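Local coordinates for outer membrane protein assembly factor BamA (Haemophilus ducreyi, PDB 4K3C) that probably forms part of the complex that assembles beta-barrel proteins and inserts them into the outer membrane, at residues 200-209 with 221-232. Sequence-based numbering, arbitrary orientation.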
ATOM      1  N   THR A 200      20.718  -5.677  -9.663  1.00 52.79           N
ATOM      2  CA  THR A 200      22.146  -5.579  -9.948  1.00 48.81           C
ATOM      3  C   THR A 200      22.842  -4.975  -8.742  1.00 48.24           C
ATOM      4  O   THR A 200      24.054  -5.134  -8.579  1.00 67.26           O
ATOM      5  CB  THR A 200      22.460  -4.704 -11.177  1.00 55.31           C
ATOM      6  OG1 THR A 200      21.450  -3.694 -11.317  1.00 49.50           O
ATOM      7  CG2 THR A 200      22.532  -5.556 -12.443  1.00 66.28           C
ATOM      8  N   ASP A 201      22.071  -4.288  -7.898  1.00 36.16           N
ATOM      9  CA  ASP A 201      22.630  -3.555  -6.764  1.00 47.30           C
ATOM     10  C   ASP A 201      22.626  -4.359  -5.467  1.00 55.38           C
ATOM     11  O   ASP A 201      23.517  -4.189  -4.622  1.00 53.65           O
ATOM     12  CB  ASP A 201      21.930  -2.201  -6.558  1.00 51.71           C
ATOM     13  CG  ASP A 201      22.419  -1.135  -7.523  1.00 57.00           C
ATOM     14  OD1 ASP A 201      23.626  -0.817  -7.513  1.00 62.77           O
ATOM     15  OD2 ASP A 201      21.593  -0.602  -8.287  1.00 57.52           O
ATOM     16  N   SER A 202      21.636  -5.231  -5.300  1.00 59.04           N
ATOM     17  CA  SER A 202      21.631  -6.095  -4.120  1.00 62.60           C
ATOM     18  C   SER A 202      20.967  -7.467  -4.272  1.00 57.42           C
ATOM     19  O   SER A 202      20.292  -7.763  -5.253  1.00 59.42           O
ATOM     20  CB  SER A 202      21.034  -5.356  -2.908  1.00 57.32           C
ATOM     21  OG  SER A 202      19.790  -4.761  -3.224  1.00 45.41           O
ATOM     22  N   THR A 203      21.199  -8.311  -3.278  1.00 47.87           N
ATOM     23  CA  THR A 203      20.339  -9.451  -3.045  1.00 43.55           C
ATOM     24  C   THR A 203      19.814  -9.283  -1.624  1.00 41.35           C
ATOM     25  O   THR A 203      20.563  -8.908  -0.724  1.00 38.17           O
ATOM     26  CB  THR A 203      21.090 -10.778  -3.178  1.00 38.59           C
ATOM     27  OG1 THR A 203      22.145 -10.810  -2.220  1.00 50.78           O
ATOM     28  CG2 THR A 203      21.689 -10.925  -4.565  1.00 39.11           C
ATOM     29  N   ASN A 204      18.530  -9.525  -1.415  1.00 35.68           N
ATOM     30  CA  ASN A 204      17.963  -9.297  -0.105  1.00 33.63           C
ATOM     31  C   ASN A 204      17.107 -10.473   0.297  1.00 39.32           C
ATOM     32  O   ASN A 204      16.163 -10.830  -0.388  1.00 52.63           O
ATOM     33  CB  ASN A 204      17.121  -8.023  -0.088  1.00 49.46           C
ATOM     34  CG  ASN A 204      17.491  -7.048  -1.206  1.00 67.56           C
ATOM     35  OD1 ASN A 204      18.101  -6.004  -0.958  1.00 71.40           O
ATOM     36  ND2 ASN A 204      17.103  -7.375  -2.443  1.00 74.88           N
ATOM     37  N   VAL A 205      17.454 -11.083   1.411  1.00 36.16           N
ATOM     38  CA  VAL A 205      16.651 -12.145   1.967  1.00 39.90           C
ATOM     39  C   VAL A 205      15.918 -11.572   3.165  1.00 47.22           C
ATOM     40  O   VAL A 205      16.395 -10.655   3.823  1.00 54.08           O
ATOM     41  CB  VAL A 205      17.527 -13.329   2.389  1.00 41.21           C
ATOM     42  CG1 VAL A 205      16.685 -14.485   2.938  1.00 28.73           C
ATOM     43  CG2 VAL A 205      18.327 -13.771   1.215  1.00 32.54           C
ATOM     44  N   ASN A 206      14.769 -12.146   3.466  1.00 51.37           N
ATOM     45  CA  ASN A 206      13.849 -11.509   4.345  1.00 27.39           C
ATOM     46  C   ASN A 206      12.936 -12.545   4.980  1.00 32.76           C
ATOM     47  O   ASN A 206      12.199 -13.250   4.268  1.00 31.37           O
ATOM     48  CB  ASN A 206      13.023 -10.580   3.474  1.00 45.22           C
ATOM     49  CG  ASN A 206      11.936  -9.918   4.228  1.00 56.87           C
ATOM     50  OD1 ASN A 206      12.181  -9.308   5.270  1.00 61.53           O
ATOM     51  ND2 ASN A 206      10.708 -10.039   3.730  1.00 66.17           N
ATOM     52  N   LEU A 207      12.982 -12.678   6.305  1.00 28.56           N
ATOM     53  CA  LEU A 207      11.949 -13.455   6.995  1.00 27.88           C
ATOM     54  C   LEU A 207      11.005 -12.497   7.675  1.00 41.25           C
ATOM     55  O   LEU A 207      11.442 -11.532   8.302  1.00 48.63           O
ATOM     56  CB  LEU A 207      12.540 -14.386   8.038  1.00 42.05           C
ATOM     57  CG  LEU A 207      11.498 -15.395   8.536  1.00 42.34           C
ATOM     58  CD1 LEU A 207      12.129 -16.757   8.739  1.00 31.20           C
ATOM     59  CD2 LEU A 207      10.850 -14.927   9.826  1.00 49.12           C
ATOM     60  N   SER A 208       9.710 -12.756   7.574  1.00 32.66           N
ATOM     61  CA  SER A 208       8.736 -11.799   8.096  1.00 34.39           C
ATOM     62  C   SER A 208       7.545 -12.510   8.718  1.00 43.51           C
ATOM     63  O   SER A 208       7.043 -13.501   8.165  1.00 48.98           O
ATOM     64  CB  SER A 208       8.245 -10.874   6.982  1.00 36.37           C
ATOM     65  OG  SER A 208       7.430 -11.587   6.063  1.00 53.04           O
ATOM     66  N   TYR A 209       7.103 -12.002   9.872  1.00 32.83           N
ATOM     67  CA  TYR A 209       5.904 -12.516  10.523  1.00 29.50           C
ATOM     68  C   TYR A 209       4.834 -11.432  10.712  1.00 29.79           C
ATOM     69  O   TYR A 209       5.093 -10.398  11.292  1.00 32.66           O
ATOM     70  CB  TYR A 209       6.252 -13.189  11.860  1.00 29.73           C
ATOM     71  CG  TYR A 209       5.045 -13.740  12.598  1.00 30.56           C
ATOM     72  CD1 TYR A 209       4.375 -14.871  12.144  1.00 37.39           C
ATOM     73  CD2 TYR A 209       4.572 -13.118  13.737  1.00 41.29           C
ATOM     74  CE1 TYR A 209       3.255 -15.372  12.824  1.00 34.71           C
ATOM     75  CE2 TYR A 209       3.461 -13.600  14.412  1.00 52.89           C
ATOM     76  CZ  TYR A 209       2.808 -14.729  13.960  1.00 43.39           C
ATOM     77  OH  TYR A 209       1.703 -15.174  14.662  1.00 42.49           O
ATOM     78  N   LEU A 221       0.842  -6.350  14.178  1.00 45.62           N
ATOM     79  CA  LEU A 221       2.219  -6.430  14.636  1.00 45.50           C
ATOM     80  C   LEU A 221       3.031  -7.171  13.608  1.00 46.26           C
ATOM     81  O   LEU A 221       2.842  -8.355  13.411  1.00 54.60           O
ATOM     82  CB  LEU A 221       2.315  -7.151  15.979  1.00 54.81           C
ATOM     83  CG  LEU A 221       3.486  -6.787  16.901  1.00 53.34           C
ATOM     84  CD1 LEU A 221       4.252  -8.036  17.339  1.00 40.86           C
ATOM     85  CD2 LEU A 221       4.412  -5.745  16.248  1.00 53.83           C
ATOM     86  N   GLY A 222       3.928  -6.461  12.942  1.00 49.65           N
ATOM     87  CA  GLY A 222       4.807  -7.062  11.964  1.00 41.59           C
ATOM     88  C   GLY A 222       6.204  -7.290  12.515  1.00 43.57           C
ATOM     89  O   GLY A 222       6.787  -6.428  13.173  1.00 49.68           O
ATOM     90  N   GLY A 223       6.754  -8.464  12.247  1.00 33.98           N
ATOM     91  CA  GLY A 223       8.142  -8.730  12.564  1.00 32.11           C
ATOM     92  C   GLY A 223       8.919  -8.997  11.295  1.00 43.54           C
ATOM     93  O   GLY A 223       8.396  -9.601  10.358  1.00 45.99           O
ATOM     94  N   ASN A 224      10.163  -8.546  11.252  1.00 27.69           N
ATOM     95  CA  ASN A 224      10.953  -8.772  10.078  1.00 27.36           C
ATOM     96  C   ASN A 224      12.395  -8.960  10.452  1.00 40.47           C
ATOM     97  O   ASN A 224      12.893  -8.248  11.304  1.00 43.04           O
ATOM     98  CB  ASN A 224      10.788  -7.595   9.122  1.00 32.76           C
ATOM     99  CG  ASN A 224      11.326  -7.886   7.727  1.00 48.54           C
ATOM    100  OD1 ASN A 224      12.374  -7.371   7.332  1.00 67.36           O
ATOM    101  ND2 ASN A 224      10.608  -8.711   6.973  1.00 42.43           N
ATOM    102  N   ILE A 225      13.052  -9.937   9.838  1.00 27.32           N
ATOM    103  CA  ILE A 225      14.472 -10.143   9.997  1.00 27.41           C
ATOM    104  C   ILE A 225      15.014 -10.244   8.595  1.00 32.52           C
ATOM    105  O   ILE A 225      14.456 -10.958   7.763  1.00 32.58           O
ATOM    106  CB  ILE A 225      14.770 -11.482  10.636  1.00 36.86           C
ATOM    107  CG1 ILE A 225      14.011 -11.647  11.946  1.00 34.05           C
ATOM    108  CG2 ILE A 225      16.282 -11.672  10.819  1.00 27.95           C
ATOM    109  CD1 ILE A 225      14.095 -13.080  12.482  1.00 40.58           C
ATOM    110  N   PHE A 226      16.124  -9.575   8.322  1.00 27.31           N
ATOM    111  CA  PHE A 226      16.550  -9.427   6.949  1.00 34.95           C
ATOM    112  C   PHE A 226      18.041  -9.282   6.819  1.00 41.73           C
ATOM    113  O   PHE A 226      18.732  -8.808   7.728  1.00 41.51           O
ATOM    114  CB  PHE A 226      15.889  -8.190   6.323  1.00 35.04           C
ATOM    115  CG  PHE A 226      16.292  -6.900   6.976  1.00 36.05           C
ATOM    116  CD1 PHE A 226      15.583  -6.412   8.070  1.00 26.88           C
ATOM    117  CD2 PHE A 226      17.382  -6.177   6.501  1.00 34.85           C
ATOM    118  CE1 PHE A 226      15.956  -5.228   8.694  1.00 44.31           C
ATOM    119  CE2 PHE A 226      17.761  -4.988   7.118  1.00 40.27           C
ATOM    120  CZ  PHE A 226      17.047  -4.512   8.219  1.00 42.19           C
ATOM    121  N   TYR A 227      18.511  -9.653   5.638  1.00 44.72           N
ATOM    122  CA  TYR A 227      19.889  -9.495   5.257  1.00 44.63           C
ATOM    123  C   TYR A 227      19.903  -8.841   3.865  1.00 36.74           C
ATOM    124  O   TYR A 227      19.130  -9.210   2.983  1.00 32.84           O
ATOM    125  CB  TYR A 227      20.549 -10.877   5.282  1.00 50.28           C
ATOM    126  CG  TYR A 227      21.818 -11.032   4.484  1.00 56.24           C
ATOM    127  CD1 TYR A 227      22.951 -10.287   4.784  1.00 65.88           C
ATOM    128  CD2 TYR A 227      21.895 -11.952   3.457  1.00 56.11           C
ATOM    129  CE1 TYR A 227      24.121 -10.442   4.068  1.00 66.48           C
ATOM    130  CE2 TYR A 227      23.054 -12.112   2.731  1.00 61.93           C
ATOM    131  CZ  TYR A 227      24.166 -11.355   3.040  1.00 67.98           C
ATOM    132  OH  TYR A 227      25.331 -11.522   2.317  1.00 73.32           O
ATOM    133  N   GLU A 228      20.737  -7.830   3.677  1.00 38.34           N
ATOM    134  CA  GLU A 228      20.893  -7.251   2.358  1.00 28.44           C
ATOM    135  C   GLU A 228      22.368  -7.211   2.027  1.00 48.59           C
ATOM    136  O   GLU A 228      23.180  -6.797   2.847  1.00 45.61           O
ATOM    137  CB  GLU A 228      20.299  -5.842   2.257  1.00 46.87           C
ATOM    138  CG  GLU A 228      20.632  -5.148   0.915  1.00 60.00           C
ATOM    139  CD  GLU A 228      20.045  -3.744   0.765  1.00 76.11           C
ATOM    140  OE1 GLU A 228      19.538  -3.412  -0.333  1.00 79.52           O
ATOM    141  OE2 GLU A 228      20.108  -2.961   1.734  1.00 82.45           O
ATOM    142  N   ASP A 229      22.708  -7.660   0.822  1.00 53.26           N
ATOM    143  CA  ASP A 229      24.063  -7.547   0.308  1.00 49.87           C
ATOM    144  C   ASP A 229      24.084  -6.575  -0.855  1.00 45.63           C
ATOM    145  O   ASP A 229      23.803  -6.969  -1.983  1.00 49.42           O
ATOM    146  CB  ASP A 229      24.588  -8.906  -0.141  1.00 53.39           C
ATOM    147  CG  ASP A 229      26.074  -8.884  -0.440  1.00 74.83           C
ATOM    148  OD1 ASP A 229      26.797  -8.115   0.231  1.00 82.79           O
ATOM    149  OD2 ASP A 229      26.523  -9.628  -1.341  1.00 85.77           O
ATOM    150  N   TYR A 230      24.414  -5.312  -0.566  1.00 44.09           N
ATOM    151  CA  TYR A 230      24.443  -4.213  -1.549  1.00 40.97           C
ATOM    152  C   TYR A 230      25.813  -4.046  -2.187  1.00 43.91           C
ATOM    153  O   TYR A 230      26.843  -4.122  -1.504  1.00 44.17           O
ATOM    154  CB  TYR A 230      24.066  -2.904  -0.871  1.00 30.14           C
ATOM    155  CG  TYR A 230      23.897  -1.734  -1.788  1.00 37.28           C
ATOM    156  CD1 TYR A 230      22.758  -1.601  -2.556  1.00 38.32           C
ATOM    157  CD2 TYR A 230      24.859  -0.730  -1.867  1.00 44.62           C
ATOM    158  CE1 TYR A 230      22.581  -0.507  -3.407  1.00 48.48           C
ATOM    159  CE2 TYR A 230      24.689   0.377  -2.709  1.00 42.43           C
ATOM    160  CZ  TYR A 230      23.544   0.477  -3.474  1.00 49.14           C
ATOM    161  OH  TYR A 230      23.343   1.542  -4.324  1.00 54.20           O
ATOM    162  N   ASP A 231      25.821  -3.833  -3.498  1.00 43.42           N
ATOM    163  CA  ASP A 231      27.063  -3.621  -4.228  1.00 46.18           C
ATOM    164  C   ASP A 231      26.787  -2.851  -5.489  1.00 42.15           C
ATOM    165  O   ASP A 231      26.150  -3.329  -6.412  1.00 50.75           O
ATOM    166  CB  ASP A 231      27.756  -4.928  -4.571  1.00 51.63           C
ATOM    167  CG  ASP A 231      29.060  -4.715  -5.333  1.00 59.77           C
ATOM    168  OD1 ASP A 231      29.345  -3.567  -5.757  1.00 54.36           O
ATOM    169  OD2 ASP A 231      29.798  -5.714  -5.516  1.00 58.40           O
ATOM    170  N   ASN A 232      27.410  -1.696  -5.541  1.00 47.89           N
ATOM    171  CA  ASN A 232      26.949  -0.560  -6.300  1.00 48.93           C
ATOM    172  C   ASN A 232      27.869  -0.322  -7.505  1.00 61.50           C
ATOM    173  O   ASN A 232      27.658   0.586  -8.309  1.00 68.11           O
ATOM    174  CB  ASN A 232      26.992   0.593  -5.303  1.00 45.74           C
ATOM    175  CG  ASN A 232      26.721   1.900  -5.910  1.00 67.24           C
ATOM    176  OD1 ASN A 232      27.636   2.697  -6.106  1.00 75.71           O
ATOM    177  ND2 ASN A 232      25.451   2.166  -6.199  1.00 79.68           N
TER
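Thr203 and Asp229 exchange two backbone hydrogen bonds, and the same double pairing recurs at Val205 with Tyr227, Leu207 with Ile225 and Tyr209 with Gly223, joining two neighbouring antiparallel strands of the Omp85 barrel. One further bond, from Asp231 N to Asp201 O (2.6 Å), extends the pairing to Asp201, just before strand 202-209. Side chains alternate between two faces. Val205, Leu207, Ile225 and Tyr227 share the outer one, where their contacts across the pair are loose, with Leu207 CB 4.5 Å from Ile225 CB.

The inner face is mostly polar, and Glu228 runs along it, side by side with Asn204. From CB the chain leads to CG, anti to the backbone N (chi1 172°), which passes 3.8 Å from Ser202 CB, and then extends to the carboxylate. There OE1 stands 3.2 Å from Ser202 OG, while OE2 forms a salt bridge with Arg243 of the next strand. At the far end Tyr230 lies beside Asp201, its CE1 3.6 Å from Asp201 CB and its ring plane 20° from the carboxylate, whose OD2 pairs with Arg235.

Apart from Thr203 and Asp229 outside and Phe226 and Tyr230 inside, this division is that of a transmembrane barrel wall: the Val205 and Ile225 side is consistent with facing lipid, Ser202, Asn204, Asn206, Ser208, Asn224 and Glu228 line the lumenal side, and the salt bridge to Arg243 would probably offset the charge of Glu228 there.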